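Local coordinates for orphan protein TM0875 (Thermotoga maritima, PDB 1O22) that is of unknown function but has a fold that was new when its structure was solved, in a two-chain assembly, at residues Ser74-Ala79 against Lys115-Lys120; Asn121-Tyr126 against Met145-Glu150. All coordinates share one frame; numbering follows the deposited sequence. Where two conformers were deposited one is given.

How the contacts relate
Contact 1 (74-79 with 115-120) closes before contact 2 (121-126 with 145-150) opens, so the two follow in series along the chain, with centres about 12 Å apart. They share one mixed sheet, in which strands 114-119 and 122-128 are antiparallel neighbours joined by a short turn. Backbone bonds K115 O to Y126 N and L117 N to K124 O probably tie them together, and I116 packs on I125. Contact 1 lies toward strand 75-81, outermost within this chain; contact 2, nearer the chain centre, packs helix 137-152 on the sheet. Both touch the second subunit: contact 1 through pairing of strand 75-79, which continues the sheet, contact 2 through K124 and Y126.

Contact 1: Ser74-Ala79 against Lys115-Lys120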
ATOM      1  N   SER A  74      18.899  -2.681  -5.232  1.00 22.16           N
ATOM      2  CA  SER A  74      18.286  -3.722  -6.023  1.00 20.77           C
ATOM      3  C   SER A  74      17.137  -4.429  -5.343  1.00 20.26           C
ATOM      4  O   SER A  74      16.313  -4.981  -6.039  1.00 18.82           O
ATOM      5  CB  SER A  74      19.332  -4.760  -6.419  1.00 19.65           C
ATOM      6  OG  SER A  74      20.263  -4.179  -7.290  1.00 27.94           O
ATOM      7  N   PHE A  75      17.117  -4.508  -4.007  1.00 19.65           N
ATOM      8  CA  PHE A  75      15.988  -5.157  -3.292  1.00 18.25           C
ATOM      9  C   PHE A  75      15.502  -4.286  -2.145  1.00 18.84           C
ATOM     10  O   PHE A  75      16.272  -3.545  -1.592  1.00 17.42           O
ATOM     11  CB  PHE A  75      16.362  -6.507  -2.713  1.00 19.77           C
ATOM     12  CG  PHE A  75      16.718  -7.490  -3.716  1.00 17.63           C
ATOM     13  CD1 PHE A  75      15.740  -8.329  -4.274  1.00 17.81           C
ATOM     14  CD2 PHE A  75      18.045  -7.580  -4.151  1.00 22.03           C
ATOM     15  CE1 PHE A  75      16.091  -9.272  -5.233  1.00 29.78           C
ATOM     16  CE2 PHE A  75      18.390  -8.500  -5.102  1.00 23.33           C
ATOM     17  CZ  PHE A  75      17.426  -9.351  -5.653  1.00 25.52           C
ATOM     18  N   ALA A  76      14.195  -4.333  -1.879  1.00 18.90           N
ATOM     19  CA  ALA A  76      13.584  -3.712  -0.726  1.00 20.67           C
ATOM     20  C   ALA A  76      13.230  -4.856   0.228  1.00 21.23           C
ATOM     21  O   ALA A  76      12.655  -5.864  -0.193  1.00 22.33           O
ATOM     22  CB  ALA A  76      12.348  -2.950  -1.135  1.00 20.76           C
ATOM     23  N   ILE A  77      13.660  -4.738   1.476  1.00 19.82           N
ATOM     24  CA  ILE A  77      13.405  -5.737   2.510  1.00 18.79           C
ATOM     25  C   ILE A  77      12.445  -5.144   3.559  1.00 21.58           C
ATOM     26  O   ILE A  77      12.669  -4.034   4.060  1.00 19.46           O
ATOM     27  CB  ILE A  77      14.718  -6.122   3.171  1.00 19.27           C
ATOM     28  CG1 ILE A  77      15.730  -6.594   2.120  1.00 21.89           C
ATOM     29  CG2 ILE A  77      14.489  -7.218   4.218  1.00 21.16           C
ATOM     30  CD1 ILE A  77      17.126  -6.664   2.631  1.00 26.50           C
ATOM     31  N   LYS A  78      11.351  -5.837   3.850  1.00 21.50           N
ATOM     32  CA  LYS A  78      10.567  -5.532   5.065  1.00 22.54           C
ATOM     33  C   LYS A  78      11.022  -6.449   6.178  1.00 20.82           C
ATOM     34  O   LYS A  78      10.921  -7.663   6.078  1.00 21.50           O
ATOM     35  CB  LYS A  78       9.074  -5.679   4.823  1.00 24.82           C
ATOM     36  CG  LYS A  78       8.544  -4.622   3.830  1.00 37.75           C
ATOM     37  CD  LYS A  78       7.073  -4.840   3.486  1.00 45.26           C
ATOM     38  CE  LYS A  78       6.780  -4.383   2.060  1.00 49.23           C
ATOM     39  NZ  LYS A  78       5.345  -4.542   1.715  1.00 50.16           N
ATOM     40  N   ALA A  79      11.609  -5.850   7.188  1.00 18.36           N
ATOM     41  CA  ALA A  79      12.100  -6.555   8.365  1.00 21.45           C
ATOM     42  C   ALA A  79      11.303  -6.121   9.604  1.00 20.62           C
ATOM     43  O   ALA A  79      10.856  -4.991   9.703  1.00 24.08           O
ATOM     44  CB  ALA A  79      13.565  -6.228   8.557  1.00 19.36           C
ATOM     45  N   LYS A 115      15.741   2.900 -10.529  1.00 16.48           N
ATOM     46  CA  LYS A 115      15.167   1.707  -9.899  1.00 17.78           C
ATOM     47  C   LYS A 115      13.782   2.025  -9.327  1.00 16.88           C
ATOM     48  O   LYS A 115      13.553   3.043  -8.732  1.00 19.72           O
ATOM     49  CB  LYS A 115      16.068   1.176  -8.798  1.00 16.59           C
ATOM     50  CG  LYS A 115      17.400   0.778  -9.246  1.00 20.82           C
ATOM     51  CD  LYS A 115      17.400  -0.266 -10.382  1.00 26.09           C
ATOM     52  CE  LYS A 115      17.485  -1.642  -9.882  1.00 31.36           C
ATOM     53  NZ  LYS A 115      18.877  -1.941  -9.482  1.00 38.00           N
ATOM     54  N   ILE A 116      12.869   1.102  -9.504  1.00 16.71           N
ATOM     55  CA  ILE A 116      11.455   1.350  -9.260  1.00 18.72           C
ATOM     56  C   ILE A 116      10.915   0.203  -8.419  1.00 16.16           C
ATOM     57  O   ILE A 116      11.033  -0.973  -8.794  1.00 17.31           O
ATOM     58  CB  ILE A 116      10.682   1.415 -10.595  1.00 20.93           C
ATOM     59  CG1 ILE A 116      11.221   2.539 -11.480  1.00 22.50           C
ATOM     60  CG2 ILE A 116       9.185   1.514 -10.342  1.00 23.31           C
ATOM     61  CD1 ILE A 116      11.298   2.163 -12.862  1.00 34.51           C
ATOM     62  N   LEU A 117      10.341   0.585  -7.293  1.00 19.31           N
ATOM     63  CA  LEU A 117       9.622  -0.284  -6.380  1.00 22.17           C
ATOM     64  C   LEU A 117       8.130   0.003  -6.534  1.00 23.48           C
ATOM     65  O   LEU A 117       7.691   1.139  -6.415  1.00 25.24           O
ATOM     66  CB  LEU A 117      10.015   0.036  -4.953  1.00 21.76           C
ATOM     67  CG  LEU A 117       9.497  -0.869  -3.838  1.00 27.69           C
ATOM     68  CD1 LEU A 117       9.879  -2.354  -4.035  1.00 31.10           C
ATOM     69  CD2 LEU A 117      10.066  -0.330  -2.534  1.00 32.79           C
ATOM     70  N   SER A 118       7.361  -1.029  -6.820  1.00 23.63           N
ATOM     71  CA  SER A 118       5.945  -0.879  -7.015  1.00 29.56           C
ATOM     72  C   SER A 118       5.153  -1.665  -5.989  1.00 31.25           C
ATOM     73  O   SER A 118       5.378  -2.865  -5.793  1.00 28.93           O
ATOM     74  CB  SER A 118       5.573  -1.399  -8.400  1.00 28.57           C
ATOM     75  OG  SER A 118       4.168  -1.395  -8.511  1.00 48.19           O
ATOM     76  N   GLU A 119       4.183  -1.000  -5.383  1.00 33.64           N
ATOM     77  CA  GLU A 119       3.175  -1.672  -4.589  1.00 36.22           C
ATOM     78  C   GLU A 119       1.795  -1.168  -5.011  1.00 32.08           C
ATOM     79  O   GLU A 119       1.438  -0.071  -4.686  1.00 29.34           O
ATOM     80  CB  GLU A 119       3.465  -1.460  -3.084  1.00 39.16           C
ATOM     81  CG  GLU A 119       3.733  -0.014  -2.657  1.00 52.65           C
ATOM     82  CD  GLU A 119       5.219   0.352  -2.554  1.00 65.52           C
ATOM     83  OE1 GLU A 119       5.660   1.340  -3.236  1.00 61.25           O
ATOM     84  OE2 GLU A 119       5.933  -0.339  -1.780  1.00 62.16           O
ATOM     85  N   LYS A 120       1.022  -1.997  -5.724  1.00 34.80           N
ATOM     86  CA  LYS A 120      -0.248  -1.616  -6.374  1.00 36.23           C
ATOM     87  C   LYS A 120      -0.183  -0.290  -7.151  1.00 34.08           C
ATOM     88  O   LYS A 120       0.432  -0.252  -8.226  1.00 33.82           O
ATOM     89  CB  LYS A 120      -1.461  -1.662  -5.417  1.00 38.31           C
ATOM     90  CG  LYS A 120      -1.372  -0.860  -4.150  1.00 37.75           C
ATOM     91  CD  LYS A 120      -0.768  -1.628  -2.998  1.00 47.04           C
ATOM     92  CE  LYS A 120      -0.619  -0.733  -1.770  0.65 45.95           C
ATOM     93  NZ  LYS A 120       0.138   0.545  -2.070  0.65 37.83           N
TER
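L117 and A76 meet through methyl groups: the forked end of L117 reaches the CB of A76, with CD2 3.7 Å from it and CD1 3.9 Å from that same CB. With CG anti to the backbone N (chi1 -173°), the L117 fork is directed at the alanine, whose own CB points back at the strand of L117. At one end of the contact K115 makes the polar counterpart. Its chain bends at chi2, chi3 and chi4, and this curl carries the ammonium round to S74: K115 NZ lies 3.4 Å from S74 OG, a weak hydrogen bond. The CB of S74 points away from K115, but OG still comes within reach of the ammonium group. K115 NZ also bonds to the carbonyl O of P73, a bond joined by the weak one to S74 OG. K78 NZ and E119 OE2 remain 5.5 Å apart, while K78 is salt-bridged to E104. The segments bury 154 Å² between them; they are not adjacent in the sheet. Strand 100-111 lies between strands 75-81 and 114-119, pairing antiparallel with both, and L117 also touches its D106. Beyond 75-81, an antiparallel strand of the second subunit continues the sheet.

Contact 2: Asn121-Tyr126 against Met145-Glu150; sequences NWYKIY and MKYFFE
Y123 and F148 are brought together by different first torsions: Y123 has CG anti to its carbonyl carbon (chi1 -69°), sending the phenol from the strand toward the helix, whereas F148 has CG anti to the backbone N (chi1 173°), extending its ring to meet it. The two side chains cross at about a right angle, and their ring planes stand at 86° with centroids 5.7 Å apart, an oblique aromatic pair. The touching is done by the phenol end of Y123 against the CD1-CE1 edge of the F148 ring. Y123 OH lies 3.3 Å from F148 CE1, at the edge of the phenylalanine and near its plane, and Y123 CZ is 3.8 Å from F148 CD1. Y147, one residue back on the helix, makes a lighter contact, its CE2 4.5 Å from Y123 CE1. This is helix-on-sheet packing: helix 137-152 packs on one face of the mixed sheet, and Y123 projects from strand 122-128 into the buried layer between them. F144, a turn before F148, meets the Y123 ring edge-to-face, while Y23 of strand 19-25 meets the F148 ring. The polar end of Y147 turns to strand 100-111, where its OH is hydrogen-bonded to D109. Y147 also packs on I116, which lies opposite I125 on the neighbouring strand 114-119.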
ATOM      1  N   ASN A 121      -0.790   0.778  -6.618  1.00 30.75           N
ATOM      2  CA  ASN A 121      -0.778   2.071  -7.296  1.00 29.23           C
ATOM      3  C   ASN A 121       0.232   3.098  -6.685  1.00 26.06           C
ATOM      4  O   ASN A 121       0.204   4.272  -6.991  1.00 24.78           O
ATOM      5  CB  ASN A 121      -2.214   2.635  -7.518  0.65 29.36           C
ATOM      6  CG  ASN A 121      -2.848   3.196  -6.275  0.65 25.15           C
ATOM      7  OD1 ASN A 121      -2.622   2.714  -5.167  0.65 32.39           O
ATOM      8  ND2 ASN A 121      -3.664   4.231  -6.455  0.65 29.80           N
ATOM      9  N   TRP A 122       1.143   2.605  -5.845  1.00 26.44           N
ATOM     10  CA  TRP A 122       2.144   3.425  -5.138  1.00 27.46           C
ATOM     11  C   TRP A 122       3.535   3.047  -5.650  1.00 24.55           C
ATOM     12  O   TRP A 122       3.893   1.879  -5.628  1.00 25.44           O
ATOM     13  CB  TRP A 122       2.081   3.177  -3.617  1.00 24.07           C
ATOM     14  CG  TRP A 122       0.828   3.751  -3.011  1.00 33.01           C
ATOM     15  CD1 TRP A 122      -0.429   3.227  -3.074  1.00 43.62           C
ATOM     16  CD2 TRP A 122       0.710   4.981  -2.266  1.00 42.25           C
ATOM     17  NE1 TRP A 122      -1.323   4.044  -2.415  1.00 46.11           N
ATOM     18  CE2 TRP A 122      -0.653   5.125  -1.905  1.00 43.84           C
ATOM     19  CE3 TRP A 122       1.621   5.972  -1.855  1.00 45.17           C
ATOM     20  CZ2 TRP A 122      -1.128   6.219  -1.163  1.00 42.29           C
ATOM     21  CZ3 TRP A 122       1.136   7.066  -1.118  1.00 43.15           C
ATOM     22  CH2 TRP A 122      -0.217   7.172  -0.786  1.00 44.53           C
ATOM     23  N   TYR A 123       4.303   4.027  -6.093  1.00 19.41           N
ATOM     24  CA  TYR A 123       5.592   3.763  -6.712  1.00 20.94           C
ATOM     25  C   TYR A 123       6.643   4.578  -6.000  1.00 19.89           C
ATOM     26  O   TYR A 123       6.368   5.666  -5.591  1.00 17.40           O
ATOM     27  CB  TYR A 123       5.571   4.132  -8.194  1.00 20.08           C
ATOM     28  CG  TYR A 123       4.698   3.231  -9.022  1.00 20.39           C
ATOM     29  CD1 TYR A 123       5.239   2.182  -9.750  1.00 20.36           C
ATOM     30  CD2 TYR A 123       3.337   3.446  -9.102  1.00 22.55           C
ATOM     31  CE1 TYR A 123       4.436   1.370 -10.528  1.00 21.84           C
ATOM     32  CE2 TYR A 123       2.527   2.644  -9.872  1.00 21.21           C
ATOM     33  CZ  TYR A 123       3.067   1.600 -10.575  1.00 22.88           C
ATOM     34  OH  TYR A 123       2.250   0.783 -11.351  1.00 21.57           O
ATOM     35  N   LYS A 124       7.837   4.016  -5.869  1.00 19.41           N
ATOM     36  CA  LYS A 124       8.996   4.725  -5.320  1.00 20.50           C
ATOM     37  C   LYS A 124      10.115   4.534  -6.322  1.00 18.11           C
ATOM     38  O   LYS A 124      10.389   3.412  -6.729  1.00 20.60           O
ATOM     39  CB  LYS A 124       9.407   4.107  -3.986  1.00 21.23           C
ATOM     40  CG  LYS A 124       8.388   4.210  -2.867  1.00 27.00           C
ATOM     41  CD  LYS A 124       8.838   3.369  -1.692  1.00 40.24           C
ATOM     42  CE  LYS A 124       8.052   3.639  -0.426  1.00 49.78           C
ATOM     43  NZ  LYS A 124       8.377   2.577   0.587  1.00 56.32           N
ATOM     44  N   ILE A 125      10.713   5.628  -6.770  1.00 17.42           N
ATOM     45  CA  ILE A 125      11.831   5.548  -7.655  1.00 21.12           C
ATOM     46  C   ILE A 125      13.072   6.077  -7.004  1.00 20.39           C
ATOM     47  O   ILE A 125      13.021   6.958  -6.160  1.00 18.37           O
ATOM     48  CB  ILE A 125      11.531   6.255  -8.992  1.00 22.97           C
ATOM     49  CG1 ILE A 125      11.362   7.742  -8.822  1.00 26.88           C
ATOM     50  CG2 ILE A 125      10.252   5.606  -9.661  1.00 25.34           C
ATOM     51  CD1 ILE A 125      11.367   8.458 -10.175  1.00 33.07           C
ATOM     52  N   TYR A 126      14.181   5.465  -7.374  1.00 20.25           N
ATOM     53  CA  TYR A 126      15.487   5.744  -6.799  1.00 18.94           C
ATOM     54  C   TYR A 126      16.394   6.021  -7.945  1.00 18.66           C
ATOM     55  O   TYR A 126      16.439   5.246  -8.913  1.00 17.50           O
ATOM     56  CB  TYR A 126      15.997   4.532  -6.027  1.00 18.97           C
ATOM     57  CG  TYR A 126      15.068   4.151  -4.936  1.00 22.46           C
ATOM     58  CD1 TYR A 126      15.208   4.682  -3.661  1.00 27.36           C
ATOM     59  CD2 TYR A 126      14.020   3.256  -5.180  1.00 21.01           C
ATOM     60  CE1 TYR A 126      14.304   4.334  -2.656  1.00 26.15           C
ATOM     61  CE2 TYR A 126      13.167   2.911  -4.226  1.00 28.78           C
ATOM     62  CZ  TYR A 126      13.303   3.440  -2.951  1.00 25.87           C
ATOM     63  OH  TYR A 126      12.385   3.054  -2.017  1.00 30.04           O
HETATM   64  N   MSE A 145       6.584   7.908 -16.359  1.00 19.31           N
HETATM   65  CA  MSE A 145       5.303   7.655 -17.010  1.00 20.60           C
HETATM   66  C   MSE A 145       5.438   6.806 -18.277  1.00 19.55           C
HETATM   67  O   MSE A 145       4.562   5.963 -18.551  1.00 18.20           O
HETATM   68  CB  MSE A 145       4.515   8.939 -17.243  1.00 19.49           C
HETATM   69  CG  MSE A 145       3.993   9.568 -15.952  1.00 16.09           C
HETATM   70 SE   MSE A 145       2.964   8.350 -14.757  1.00 32.79          SE
HETATM   71  CE  MSE A 145       1.201   8.293 -15.893  1.00 22.67           C
ATOM     72  N   LYS A 146       6.576   6.924 -18.958  1.00 20.24           N
ATOM     73  CA  LYS A 146       6.882   6.008 -20.056  1.00 23.26           C
ATOM     74  C   LYS A 146       7.039   4.590 -19.536  1.00 20.58           C
ATOM     75  O   LYS A 146       6.493   3.674 -20.109  1.00 20.69           O
ATOM     76  CB  LYS A 146       8.168   6.379 -20.768  1.00 24.28           C
ATOM     77  CG  LYS A 146       8.050   7.399 -21.838  1.00 38.05           C
ATOM     78  CD  LYS A 146       9.434   7.705 -22.426  1.00 47.39           C
ATOM     79  CE  LYS A 146      10.095   8.976 -21.850  1.00 49.29           C
ATOM     80  NZ  LYS A 146      10.002  10.173 -22.774  1.00 44.52           N
ATOM     81  N   TYR A 147       7.827   4.421 -18.469  1.00 17.97           N
ATOM     82  CA  TYR A 147       7.941   3.152 -17.779  1.00 18.44           C
ATOM     83  C   TYR A 147       6.576   2.596 -17.367  1.00 18.74           C
ATOM     84  O   TYR A 147       6.287   1.405 -17.601  1.00 15.93           O
ATOM     85  CB  TYR A 147       8.837   3.250 -16.518  1.00 18.82           C
ATOM     86  CG  TYR A 147       8.647   2.083 -15.589  1.00 19.15           C
ATOM     87  CD1 TYR A 147       9.305   0.858 -15.821  1.00 22.78           C
ATOM     88  CD2 TYR A 147       7.794   2.168 -14.500  1.00 22.20           C
ATOM     89  CE1 TYR A 147       9.117  -0.229 -14.985  1.00 16.86           C
ATOM     90  CE2 TYR A 147       7.586   1.085 -13.673  1.00 23.63           C
ATOM     91  CZ  TYR A 147       8.266  -0.103 -13.897  1.00 27.54           C
ATOM     92  OH  TYR A 147       8.049  -1.172 -13.031  1.00 27.35           O
ATOM     93  N   PHE A 148       5.762   3.442 -16.749  1.00 18.06           N
ATOM     94  CA  PHE A 148       4.462   3.045 -16.230  1.00 19.91           C
ATOM     95  C   PHE A 148       3.519   2.529 -17.344  1.00 18.14           C
ATOM     96  O   PHE A 148       2.997   1.430 -17.277  1.00 18.71           O
ATOM     97  CB  PHE A 148       3.815   4.201 -15.433  1.00 18.47           C
ATOM     98  CG  PHE A 148       2.383   3.912 -15.002  1.00 15.94           C
ATOM     99  CD1 PHE A 148       2.114   3.158 -13.890  1.00 18.54           C
ATOM    100  CD2 PHE A 148       1.313   4.361 -15.780  1.00 22.09           C
ATOM    101  CE1 PHE A 148       0.814   2.853 -13.538  1.00 18.84           C
ATOM    102  CE2 PHE A 148       0.005   4.092 -15.423  1.00 18.31           C
ATOM    103  CZ  PHE A 148      -0.252   3.318 -14.317  1.00 17.66           C
ATOM    104  N   PHE A 149       3.336   3.317 -18.385  1.00 19.91           N
ATOM    105  CA  PHE A 149       2.483   2.904 -19.499  1.00 21.15           C
ATOM    106  C   PHE A 149       3.020   1.642 -20.160  1.00 22.03           C
ATOM    107  O   PHE A 149       2.271   0.721 -20.404  1.00 22.64           O
ATOM    108  CB  PHE A 149       2.298   4.048 -20.523  1.00 15.76           C
ATOM    109  CG  PHE A 149       1.499   5.198 -19.991  1.00 18.09           C
ATOM    110  CD1 PHE A 149       0.305   4.981 -19.343  1.00 20.77           C
ATOM    111  CD2 PHE A 149       1.973   6.501 -20.079  1.00 17.97           C
ATOM    112  CE1 PHE A 149      -0.420   6.030 -18.837  1.00 25.30           C
ATOM    113  CE2 PHE A 149       1.239   7.539 -19.564  1.00 20.32           C
ATOM    114  CZ  PHE A 149       0.055   7.302 -18.948  1.00 20.08           C
ATOM    115  N   GLU A 150       4.319   1.582 -20.410  1.00 23.74           N
ATOM    116  CA  GLU A 150       4.893   0.392 -21.029  1.00 24.75           C
ATOM    117  C   GLU A 150       4.720  -0.867 -20.151  1.00 25.97           C
ATOM    118  O   GLU A 150       4.430  -1.954 -20.669  1.00 22.21           O
ATOM    119  CB  GLU A 150       6.348   0.619 -21.405  1.00 24.21           C
ATOM    120  CG  GLU A 150       6.511   1.629 -22.537  1.00 38.25           C
ATOM    121  CD  GLU A 150       7.956   2.075 -22.760  1.00 47.74           C
ATOM    122  OE1 GLU A 150       8.862   1.550 -22.073  1.00 53.42           O
ATOM    123  OE2 GLU A 150       8.185   2.955 -23.629  1.00 51.29           O
TER